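Side-chain contacts in putative C39-like peptidase (Bacillus anthracis, PDB 3ERV), which is of unknown function but probably acts as a papain-like cysteine peptidase that cleaves peptide bonds: residues I64-K68 with M69-N73; P195-S199 with L200-V204; Y105-H109 with G110-Q114; N150-F153 with A154-E158. All coordinates share one frame; numbering follows the deposited sequence.

Contact 1: residues I64-K68 with M69-N73; sequences ITVDK and MKLAN
Asp67 OD1 is gripped by two backbone donors of the helix that starts just after it. The N-H of Lys70 reaches it at 3.1 Å (N to OD1, 150° at the hydrogen), coming from above the carboxylate plane, 46° out of it, and Met69 N, 2.8 Å from OD1, adds a weak, bent bond. The oxygen can fold back over these amides because CG sits between the backbone N and the carbonyl carbon (chi1 64°). This makes Asp67 the N-cap of helix 68-74, a place suited to a short acidic side chain, whose charge should also be favoured by the positive end of the helix dipole. Beside the cap lies a hydrophobic staple: Val66, just before Asp67, sets CG2 against Leu71 CD2 at 3.7 Å, the two side chains crossing at about a right angle. Leu71 also packs on helices 50-61 (Val52, Ala56) and 109-119 (Leu115, Tyr119). The regular ladder follows directly: Leu71 N donates to Asp67 O at 3.3 Å, and Ala72 N to Lys68 O at 2.9 Å. Lys68 and Met69 run side by side, pointing the same way, with Lys68 CG and Met69 SD 4.2 Å apart, while Lys68 NZ extends to Gln41 O and a salt bridge with Glu45.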
loop_
_atom_site.group_PDB
_atom_site.type_symbol
_atom_site.label_atom_id
_atom_site.label_comp_id
_atom_site.label_asym_id
_atom_site.label_seq_id
_atom_site.Cartn_x
_atom_site.Cartn_y
_atom_site.Cartn_z
ATOM N N ILE A 64 16.223 -7.061 -1.477
ATOM C CA ILE A 64 16.854 -5.738 -1.571
ATOM C C ILE A 64 17.214 -5.213 -0.175
ATOM O O ILE A 64 16.374 -5.282 0.743
ATOM C CB ILE A 64 15.912 -4.705 -2.268
ATOM C CG1 ILE A 64 15.387 -5.266 -3.603
ATOM C CG2 ILE A 64 16.621 -3.301 -2.374
ATOM C CD1 ILE A 64 16.492 -5.554 -4.635
ATOM N N THR A 65 18.433 -4.688 -0.012
ATOM C CA THR A 65 18.777 -3.957 1.205
ATOM C C THR A 65 18.175 -2.535 1.111
ATOM O O THR A 65 18.581 -1.729 0.284
ATOM C CB THR A 65 20.315 -3.837 1.374
ATOM O OG1 THR A 65 20.863 -5.150 1.472
ATOM C CG2 THR A 65 20.725 -2.983 2.662
ATOM N N VAL A 66 17.201 -2.224 1.942
ATOM C CA VAL A 66 16.621 -0.897 1.887
ATOM C C VAL A 66 15.826 -0.676 3.173
ATOM O O VAL A 66 15.412 -1.638 3.812
ATOM C CB VAL A 66 15.728 -0.719 0.611
ATOM C CG1 VAL A 66 14.463 -1.631 0.673
ATOM C CG2 VAL A 66 15.375 0.800 0.391
ATOM N N ASP A 67 15.683 0.562 3.603
ATOM C CA ASP A 67 14.848 0.807 4.765
ATOM C C ASP A 67 13.781 1.847 4.427
ATOM O O ASP A 67 13.864 2.521 3.400
ATOM C CB ASP A 67 15.670 1.261 5.959
ATOM C CG ASP A 67 16.330 2.580 5.717
ATOM O OD1 ASP A 67 15.706 3.640 5.787
ATOM O OD2 ASP A 67 17.520 2.571 5.441
ATOM N N LYS A 68 12.789 1.961 5.303
ATOM C CA LYS A 68 11.682 2.865 5.115
ATOM C C LYS A 68 12.085 4.350 4.987
ATOM O O LYS A 68 11.372 5.101 4.332
ATOM C CB LYS A 68 10.676 2.698 6.250
ATOM C CG LYS A 68 11.110 3.361 7.570
ATOM C CD LYS A 68 10.260 2.807 8.762
ATOM C CE LYS A 68 10.484 3.660 9.995
ATOM N NZ LYS A 68 10.189 2.957 11.261
ATOM N N MET A 69 13.183 4.776 5.623
ATOM C CA MET A 69 13.612 6.175 5.558
ATOM C C MET A 69 14.148 6.538 4.171
ATOM O O MET A 69 13.938 7.650 3.654
ATOM C CB MET A 69 14.681 6.492 6.641
ATOM C CG MET A 69 14.225 6.169 8.132
ATOM S SD MET A 69 12.734 7.101 8.536
ATOM C CE MET A 69 13.301 8.771 8.095
ATOM N N LYS A 70 14.872 5.614 3.554
ATOM C CA LYS A 70 15.363 5.882 2.205
ATOM C C LYS A 70 14.179 5.960 1.239
ATOM O O LYS A 70 14.111 6.815 0.372
ATOM C CB LYS A 70 16.372 4.796 1.767
ATOM C CG LYS A 70 16.960 5.039 0.370
ATOM C CD LYS A 70 18.493 4.733 0.383
ATOM C CE LYS A 70 19.178 4.858 -0.990
ATOM N NZ LYS A 70 18.699 3.833 -1.970
ATOM N N LEU A 71 13.214 5.070 1.411
ATOM C CA LEU A 71 12.055 5.053 0.525
ATOM C C LEU A 71 11.195 6.310 0.729
ATOM O O LEU A 71 10.588 6.849 -0.243
ATOM C CB LEU A 71 11.202 3.781 0.749
ATOM C CG LEU A 71 11.952 2.480 0.391
ATOM C CD1 LEU A 71 11.035 1.302 0.666
ATOM C CD2 LEU A 71 12.388 2.467 -1.091
ATOM N N ALA A 72 11.126 6.748 1.989
ATOM C CA ALA A 72 10.385 7.963 2.312
ATOM C C ALA A 72 11.009 9.201 1.648
ATOM O O ALA A 72 10.294 10.138 1.274
ATOM C CB ALA A 72 10.307 8.160 3.788
ATOM N N ASN A 73 12.332 9.231 1.511
ATOM C CA ASN A 73 12.927 10.348 0.842
ATOM C C ASN A 73 12.772 10.232 -0.673
ATOM O O ASN A 73 12.665 11.237 -1.367
ATOM C CB ASN A 73 14.402 10.486 1.223
ATOM C CG ASN A 73 15.018 11.714 0.620
ATOM O OD1 ASN A 73 16.045 11.647 -0.010
ATOM N ND2 ASN A 73 14.360 12.853 0.800
#

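Contact 2: residues P195-S199 with L200-V204; sequences PLKDS and LDVKV
Ser199 OG accepts the N-H of Asp201 at 2.8 Å from N to OG, with 158° at the hydrogen, and this short bond is the tight part of the contact. The hydroxyl lies on the far side of CB from its own backbone N (chi1 166°), which swings it forward along the chain. A serine fits here because its short side chain puts the hydroxyl within bonding distance of the amide two residues ahead. The same OG lies 3.0 Å from Asp201 O. Just before this, Ser199 N bonds to Lys197 O at 2.8 Å, so an inverse gamma turn centred on Asp198 is followed by an ST turn.

The rest is looser. Val202 CG2 rests against Ser199 O at 3.7 Å, while its CG1 only approaches Lys197 CD, 4.2 Å away, where the lysine's aliphatic stem and the valine cross at about a right angle. A long lysine can offer its methylenes to valine although the residue as a whole is exposed. Leu200 and Asp201 lie on the solvent side, with Leu200 also touching Phe39.

The loop is the link of a beta hairpin, joining antiparallel strands 189-193 and 203-205, with Val202 bonded through its backbone to Ile192. At its start Leu196 N bonds to Asp194 and Pro195 packs on Cys50 of helix 50-61, both possible triad members.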
loop_
_atom_site.group_PDB
_atom_site.type_symbol
_atom_site.label_atom_id
_atom_site.label_comp_id
_atom_site.label_asym_id
_atom_site.label_seq_id
_atom_site.Cartn_x
_atom_site.Cartn_y
_atom_site.Cartn_z
ATOM N N PRO A 195 1.869 -1.758 9.040
ATOM C CA PRO A 195 2.933 -0.903 9.578
ATOM C C PRO A 195 2.492 -0.039 10.770
ATOM O O PRO A 195 3.335 0.560 11.430
ATOM C CB PRO A 195 3.355 -0.019 8.377
ATOM C CG PRO A 195 2.216 -0.095 7.399
ATOM C CD PRO A 195 1.476 -1.391 7.655
ATOM N N LEU A 196 1.190 0.005 11.045
ATOM C CA LEU A 196 0.673 0.647 12.244
ATOM C C LEU A 196 0.252 -0.308 13.369
ATOM O O LEU A 196 -0.229 0.147 14.396
ATOM C CB LEU A 196 -0.529 1.496 11.903
ATOM C CG LEU A 196 -0.204 2.901 11.378
ATOM C CD1 LEU A 196 -1.512 3.586 10.969
ATOM C CD2 LEU A 196 0.537 3.707 12.435
ATOM N N LYS A 197 0.387 -1.611 13.197
ATOM C CA LYS A 197 0.006 -2.519 14.283
ATOM C C LYS A 197 1.178 -3.355 14.739
ATOM O O LYS A 197 1.795 -4.076 13.953
ATOM C CB LYS A 197 -1.127 -3.443 13.872
ATOM C CG LYS A 197 -2.425 -2.769 13.533
ATOM C CD LYS A 197 -3.335 -3.749 12.771
ATOM C CE LYS A 197 -4.768 -3.299 12.749
ATOM N NZ LYS A 197 -5.230 -3.249 14.133
ATOM N N ASP A 198 1.469 -3.284 16.026
ATOM C CA ASP A 198 2.672 -3.912 16.566
ATOM C C ASP A 198 2.548 -5.424 16.755
ATOM O O ASP A 198 2.553 -5.916 17.890
ATOM C CB ASP A 198 3.018 -3.267 17.898
ATOM C CG ASP A 198 4.489 -3.352 18.215
ATOM O OD1 ASP A 198 5.233 -4.031 17.462
ATOM O OD2 ASP A 198 4.904 -2.719 19.215
ATOM N N SER A 199 2.472 -6.165 15.651
ATOM C CA SER A 199 2.241 -7.609 15.742
ATOM C C SER A 199 2.494 -8.368 14.434
ATOM O O SER A 199 2.104 -7.909 13.345
ATOM C CB SER A 199 0.808 -7.868 16.209
ATOM O OG SER A 199 0.442 -9.213 16.004
ATOM N N LEU A 200 3.124 -9.535 14.564
ATOM C CA LEU A 200 3.312 -10.464 13.461
ATOM C C LEU A 200 2.054 -11.202 13.125
ATOM O O LEU A 200 2.006 -11.940 12.156
ATOM C CB LEU A 200 4.330 -11.513 13.852
ATOM C CG LEU A 200 5.599 -10.865 14.361
ATOM C CD1 LEU A 200 6.528 -11.888 14.980
ATOM C CD2 LEU A 200 6.239 -10.174 13.181
ATOM N N ASP A 201 1.029 -11.043 13.943
ATOM C CA ASP A 201 -0.148 -11.871 13.760
ATOM C C ASP A 201 -1.338 -10.981 13.609
ATOM O O ASP A 201 -1.884 -10.511 14.592
ATOM C CB ASP A 201 -0.341 -12.794 14.961
ATOM C CG ASP A 201 0.713 -13.878 15.032
ATOM O OD1 ASP A 201 0.921 -14.558 14.003
ATOM O OD2 ASP A 201 1.316 -14.072 16.116
ATOM N N VAL A 202 -1.719 -10.715 12.371
ATOM C CA VAL A 202 -2.832 -9.827 12.117
ATOM C C VAL A 202 -3.685 -10.488 11.059
ATOM O O VAL A 202 -3.266 -10.628 9.902
ATOM C CB VAL A 202 -2.387 -8.427 11.578
ATOM C CG1 VAL A 202 -3.590 -7.616 11.198
ATOM C CG2 VAL A 202 -1.551 -7.657 12.574
ATOM N N LYS A 203 -4.872 -10.939 11.433
ATOM C CA LYS A 203 -5.767 -11.469 10.413
ATOM C C LYS A 203 -7.071 -10.762 10.472
ATOM O O LYS A 203 -7.468 -10.304 11.525
ATOM C CB LYS A 203 -5.974 -12.962 10.562
ATOM C CG LYS A 203 -6.754 -13.370 11.742
ATOM C CD LYS A 203 -6.760 -14.878 11.775
ATOM C CE LYS A 203 -7.968 -15.437 12.484
ATOM N NZ LYS A 203 -8.269 -16.765 11.870
ATOM N N VAL A 204 -7.713 -10.627 9.324
ATOM C CA VAL A 204 -8.936 -9.875 9.250
ATOM C C VAL A 204 -9.854 -10.688 8.375
ATOM O O VAL A 204 -9.375 -11.452 7.546
ATOM C CB VAL A 204 -8.716 -8.454 8.654
ATOM C CG1 VAL A 204 -7.634 -7.722 9.422
ATOM C CG2 VAL A 204 -8.365 -8.531 7.176
#

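Contact 3: residues Y105-H109 with G110-Q114; sequences YGVYH and GPLFQ
Val107 CG2 packs against Pro111 CB at 3.5 Å, the two side chains sliding past each other in opposite directions where the chain enters helix 109-119. The compact, branched valine and the rigid proline ring make a close fit. Proline suits the first turn because amides there have no preceding helical carbonyl to bond to, and a residue lacking an N-H costs nothing.

The backbone acceptors are met in helical order. His109 O takes the N-H of Phe113 at 2.7 Å from N to O, with 159° at the hydrogen. One residue earlier, Tyr108 O receives a weak bond from Leu112 N at 3.3 Å, and Leu112 CB also crowds this oxygen. The amide of His109 is satisfied by Gln219 OE1, that of Val107 by Glu51 OE2, and the N-H of Tyr108 goes to the backbone of Pro89.

The His109 ring has Gly110 N over one face, with His109 CG and this N 3.2 Å apart; CG lies between the backbone N and the carbonyl carbon (chi1 74°), which brings the ring back over that amide. Its ND1 is bonded to Asp126, so the imidazole is fixed from strand 124-126. Tyr105 OH and Tyr108 OH are hydrogen-bonded at 2.7 Å, and Tyr108 OH also bonds to Ser172 O.

Tyr108 occupies the N-cap position, but its hydroxyl is engaged with these partners. Val107, just before it, and Leu112 stand where a hydrophobic staple forms at a helix N-terminus; here the staple is loose, Val107 CG1 to Leu112 CD1 4.4 Å, and Pro111 gives the tighter touch.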
loop_
_atom_site.group_PDB
_atom_site.type_symbol
_atom_site.label_atom_id
_atom_site.label_comp_id
_atom_site.label_asym_id
_atom_site.label_seq_id
_atom_site.Cartn_x
_atom_site.Cartn_y
_atom_site.Cartn_z
ATOM N N TYR A 105 -1.449 13.340 2.971
ATOM C CA TYR A 105 -2.404 12.298 2.772
ATOM C C TYR A 105 -1.707 10.921 2.600
ATOM O O TYR A 105 -1.579 10.156 3.565
ATOM C CB TYR A 105 -3.300 12.669 1.566
ATOM C CG TYR A 105 -4.263 11.556 1.179
ATOM C CD1 TYR A 105 -5.213 11.084 2.100
ATOM C CD2 TYR A 105 -4.239 10.985 -0.095
ATOM C CE1 TYR A 105 -6.098 10.064 1.767
ATOM C CE2 TYR A 105 -5.117 9.951 -0.437
ATOM C CZ TYR A 105 -6.067 9.519 0.524
ATOM O OH TYR A 105 -6.981 8.533 0.250
ATOM N N GLY A 106 -1.197 10.640 1.394
ATOM C CA GLY A 106 -0.609 9.317 1.101
ATOM C C GLY A 106 -0.265 9.330 -0.370
ATOM O O GLY A 106 -0.209 10.402 -0.999
ATOM N N VAL A 107 -0.066 8.149 -0.933
ATOM C CA VAL A 107 0.372 8.034 -2.312
ATOM C C VAL A 107 -0.310 6.793 -2.858
ATOM O O VAL A 107 -0.536 5.831 -2.124
ATOM C CB VAL A 107 1.928 7.925 -2.421
ATOM C CG1 VAL A 107 2.410 6.665 -1.693
ATOM C CG2 VAL A 107 2.356 7.871 -3.887
ATOM N N TYR A 108 -0.671 6.815 -4.134
ATOM C CA TYR A 108 -1.389 5.697 -4.719
ATOM C C TYR A 108 -0.427 4.798 -5.514
ATOM O O TYR A 108 0.784 4.971 -5.479
ATOM C CB TYR A 108 -2.578 6.200 -5.553
ATOM C CG TYR A 108 -3.801 6.589 -4.721
ATOM C CD1 TYR A 108 -3.804 6.396 -3.331
ATOM C CD2 TYR A 108 -4.982 7.110 -5.326
ATOM C CE1 TYR A 108 -4.905 6.722 -2.551
ATOM C CE2 TYR A 108 -6.112 7.436 -4.542
ATOM C CZ TYR A 108 -6.060 7.229 -3.140
ATOM O OH TYR A 108 -7.138 7.531 -2.293
ATOM N N HIS A 109 -0.975 3.828 -6.232
ATOM C CA HIS A 109 -0.179 2.788 -6.818
ATOM C C HIS A 109 0.849 3.265 -7.888
ATOM O O HIS A 109 1.929 2.700 -7.991
ATOM C CB HIS A 109 -1.103 1.700 -7.392
ATOM C CG HIS A 109 -1.799 2.115 -8.652
ATOM N ND1 HIS A 109 -1.296 1.825 -9.907
ATOM C CD2 HIS A 109 -2.933 2.828 -8.856
ATOM C CE1 HIS A 109 -2.100 2.334 -10.832
ATOM N NE2 HIS A 109 -3.103 2.943 -10.219
ATOM N N GLY A 110 0.534 4.286 -8.682
ATOM C CA GLY A 110 1.464 4.666 -9.780
ATOM C C GLY A 110 2.876 5.029 -9.299
ATOM O O GLY A 110 3.896 4.371 -9.638
ATOM N N PRO A 111 2.967 6.095 -8.512
ATOM C CA PRO A 111 4.231 6.599 -7.956
ATOM C C PRO A 111 4.843 5.520 -7.064
ATOM O O PRO A 111 6.050 5.322 -7.029
ATOM C CB PRO A 111 3.772 7.814 -7.098
ATOM C CG PRO A 111 2.375 8.197 -7.692
ATOM C CD PRO A 111 1.794 6.859 -8.064
ATOM N N LEU A 112 3.993 4.802 -6.344
ATOM C CA LEU A 112 4.522 3.779 -5.492
ATOM C C LEU A 112 5.196 2.679 -6.341
ATOM O O LEU A 112 6.261 2.175 -5.965
ATOM C CB LEU A 112 3.432 3.224 -4.579
ATOM C CG LEU A 112 3.897 2.420 -3.363
ATOM C CD1 LEU A 112 4.947 3.153 -2.482
ATOM C CD2 LEU A 112 2.639 2.005 -2.521
ATOM N N PHE A 113 4.563 2.309 -7.461
ATOM C CA PHE A 113 5.151 1.377 -8.432
ATOM C C PHE A 113 6.478 1.886 -9.037
ATOM O O PHE A 113 7.449 1.134 -9.177
ATOM C CB PHE A 113 4.154 1.073 -9.556
ATOM C CG PHE A 113 4.708 0.150 -10.633
ATOM C CD1 PHE A 113 5.067 -1.169 -10.332
ATOM C CD2 PHE A 113 4.885 0.606 -11.934
ATOM C CE1 PHE A 113 5.548 -2.031 -11.296
ATOM C CE2 PHE A 113 5.395 -0.259 -12.926
ATOM C CZ PHE A 113 5.729 -1.587 -12.590
ATOM N N GLN A 114 6.535 3.158 -9.382
ATOM C CA GLN A 114 7.772 3.694 -9.900
ATOM C C GLN A 114 8.904 3.523 -8.891
ATOM O O GLN A 114 10.040 3.252 -9.274
ATOM C CB GLN A 114 7.639 5.177 -10.274
ATOM C CG GLN A 114 6.832 5.397 -11.502
ATOM C CD GLN A 114 7.276 4.491 -12.664
ATOM O OE1 GLN A 114 6.463 3.750 -13.229
ATOM N NE2 GLN A 114 8.574 4.532 -13.008
#

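Contact 4: residues N150-F153 with A154-E158; sequences NATF and APLDE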
loop_
_atom_site.group_PDB
_atom_site.type_symbol
_atom_site.label_atom_id
_atom_site.label_comp_id
_atom_site.label_asym_id
_atom_site.label_seq_id
_atom_site.Cartn_x
_atom_site.Cartn_y
_atom_site.Cartn_z
ATOM N N ASN A 150 -8.479 0.720 3.366
ATOM C CA ASN A 150 -8.714 1.675 4.468
ATOM C C ASN A 150 -8.464 1.002 5.818
ATOM O O ASN A 150 -8.513 -0.218 5.922
ATOM C CB ASN A 150 -10.116 2.293 4.403
ATOM C CG ASN A 150 -11.191 1.324 4.899
ATOM O OD1 ASN A 150 -11.364 1.130 6.099
ATOM N ND2 ASN A 150 -11.842 0.672 3.982
ATOM N N ALA A 151 -8.194 1.802 6.846
ATOM C CA ALA A 151 -7.757 1.266 8.141
ATOM C C ALA A 151 -8.710 0.237 8.810
ATOM O O ALA A 151 -8.257 -0.556 9.661
ATOM C CB ALA A 151 -7.446 2.402 9.081
ATOM N N THR A 152 -10.001 0.231 8.421
ATOM C CA THR A 152 -10.981 -0.713 9.005
ATOM C C THR A 152 -11.013 -2.044 8.278
ATOM O O THR A 152 -11.596 -3.016 8.772
ATOM C CB THR A 152 -12.462 -0.202 8.945
ATOM O OG1 THR A 152 -12.959 -0.313 7.603
ATOM C CG2 THR A 152 -12.589 1.232 9.444
ATOM N N PHE A 153 -10.416 -2.095 7.090
ATOM C CA PHE A 153 -10.428 -3.312 6.310
ATOM C C PHE A 153 -11.854 -3.776 5.986
ATOM O O PHE A 153 -12.096 -4.968 5.774
ATOM C CB PHE A 153 -9.657 -4.407 7.032
ATOM C CG PHE A 153 -8.253 -4.004 7.411
ATOM C CD1 PHE A 153 -7.342 -3.585 6.432
ATOM C CD2 PHE A 153 -7.843 -4.036 8.730
ATOM C CE1 PHE A 153 -6.068 -3.194 6.782
ATOM C CE2 PHE A 153 -6.560 -3.654 9.081
ATOM C CZ PHE A 153 -5.674 -3.220 8.100
ATOM N N ALA A 154 -12.788 -2.827 5.946
ATOM C CA ALA A 154 -14.149 -3.112 5.503
ATOM C C ALA A 154 -14.625 -1.947 4.668
ATOM O O ALA A 154 -14.096 -0.828 4.784
ATOM C CB ALA A 154 -15.091 -3.359 6.705
ATOM N N PRO A 155 -15.616 -2.204 3.802
ATOM C CA PRO A 155 -16.128 -1.150 2.923
ATOM C C PRO A 155 -16.638 0.051 3.739
ATOM O O PRO A 155 -17.153 -0.093 4.880
ATOM C CB PRO A 155 -17.252 -1.848 2.153
ATOM C CG PRO A 155 -16.853 -3.323 2.192
ATOM C CD PRO A 155 -16.240 -3.515 3.545
ATOM N N LEU A 156 -16.445 1.243 3.200
ATOM C CA LEU A 156 -16.824 2.415 3.932
ATOM C C LEU A 156 -18.070 2.941 3.283
ATOM O O LEU A 156 -18.282 2.788 2.065
ATOM C CB LEU A 156 -15.731 3.489 3.894
ATOM C CG LEU A 156 -14.422 3.225 4.657
ATOM C CD1 LEU A 156 -13.340 4.281 4.331
ATOM C CD2 LEU A 156 -14.656 3.091 6.164
ATOM N N ASP A 157 -18.905 3.546 4.115
ATOM C CA ASP A 157 -20.026 4.314 3.655
ATOM C C ASP A 157 -19.521 5.419 2.746
ATOM O O ASP A 157 -18.483 6.024 3.006
ATOM C CB ASP A 157 -20.665 4.958 4.873
ATOM C CG ASP A 157 -22.066 5.435 4.611
ATOM O OD1 ASP A 157 -22.964 4.920 5.327
ATOM O OD2 ASP A 157 -22.274 6.319 3.719
ATOM N N GLU A 158 -20.295 5.716 1.717
ATOM C CA GLU A 158 -19.937 6.734 0.746
ATOM C C GLU A 158 -19.631 8.091 1.337
ATOM O O GLU A 158 -18.843 8.841 0.776
ATOM C CB GLU A 158 -21.060 6.907 -0.276
ATOM C CG GLU A 158 -20.933 6.020 -1.486
ATOM C CD GLU A 158 -19.795 6.468 -2.400
ATOM O OE1 GLU A 158 -19.204 5.586 -3.072
ATOM O OE2 GLU A 158 -19.488 7.699 -2.426
HETATM O O HOH W 1 -15.897 0.100 7.298
#
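The isobutyl group of Leu156 lies flat over one face of the Asn150 amide, CD1 3.7 Å from Asn150 CG and CD2 toward OD1. Ala154 O lies almost in the plane of that amide, off its ND2 edge, and takes the N-H at 2.8 Å from ND2 to O, 162° at the hydrogen. The donor stands 37° out of the Ala154 carbonyl plane, so no lone pair is aimed at it. The other flat group, the ring of Phe153, carries Ala151 O over one face, 3.5 Å above the plane and displaced toward the rim; beyond the loop it touches His178 and Asp194, which together with Cys50 match the pattern of a cysteine-peptidase triad.

At the other end of the amide, OD1 takes two donors. Thr152 OG1 gives its proton on a lone pair in the carbonyl plane, at 2.6 Å from OG1 to OD1, and Thr152 N reaches OD1 at 2.8 Å, tilted from that plane. The latter bond makes an Asx turn, laid over the type I beta turn from Asn150 to Phe153 that Phe153 N closes on Asn150 O. Asparagine suits the place because one amide can accept from the turn and donate beyond it, and both jobs fix its rotation.

Thr152 OG1 then accepts the N-H of Ala154 at 3.0 Å, having been set between its own backbone N and carbonyl carbon (chi1 75°). Water 1 also donates to OG1 and, at 2.7 Å, to Pro155 O, bridging the turn to the proline. Asn150 and Ala154 rest on helix 206-215 through Ala212 and Lys208.

How the contacts relate
From the N terminus, contact 1 comes first, turning the loop after helix 50-61 into helix 68-74. Contact 3 follows, leading from the loop after strand 93-94 into helix 109-119, which Val66 and Leu71 of contact 1 also touch. Contact 4 then turns the chain as it leaves strand 145-150, and contact 2 bends it between strands 189-193 and 203-205. All four lie in series, so none nests in or crosses another. Contacts 2 and 4 alone touch: Phe153 packs against Val204 and Lys197, joining two loops beside the probable triad. Contacts 1 and 4 lie on opposite sides of the chain's centre, about 28 Å between centres.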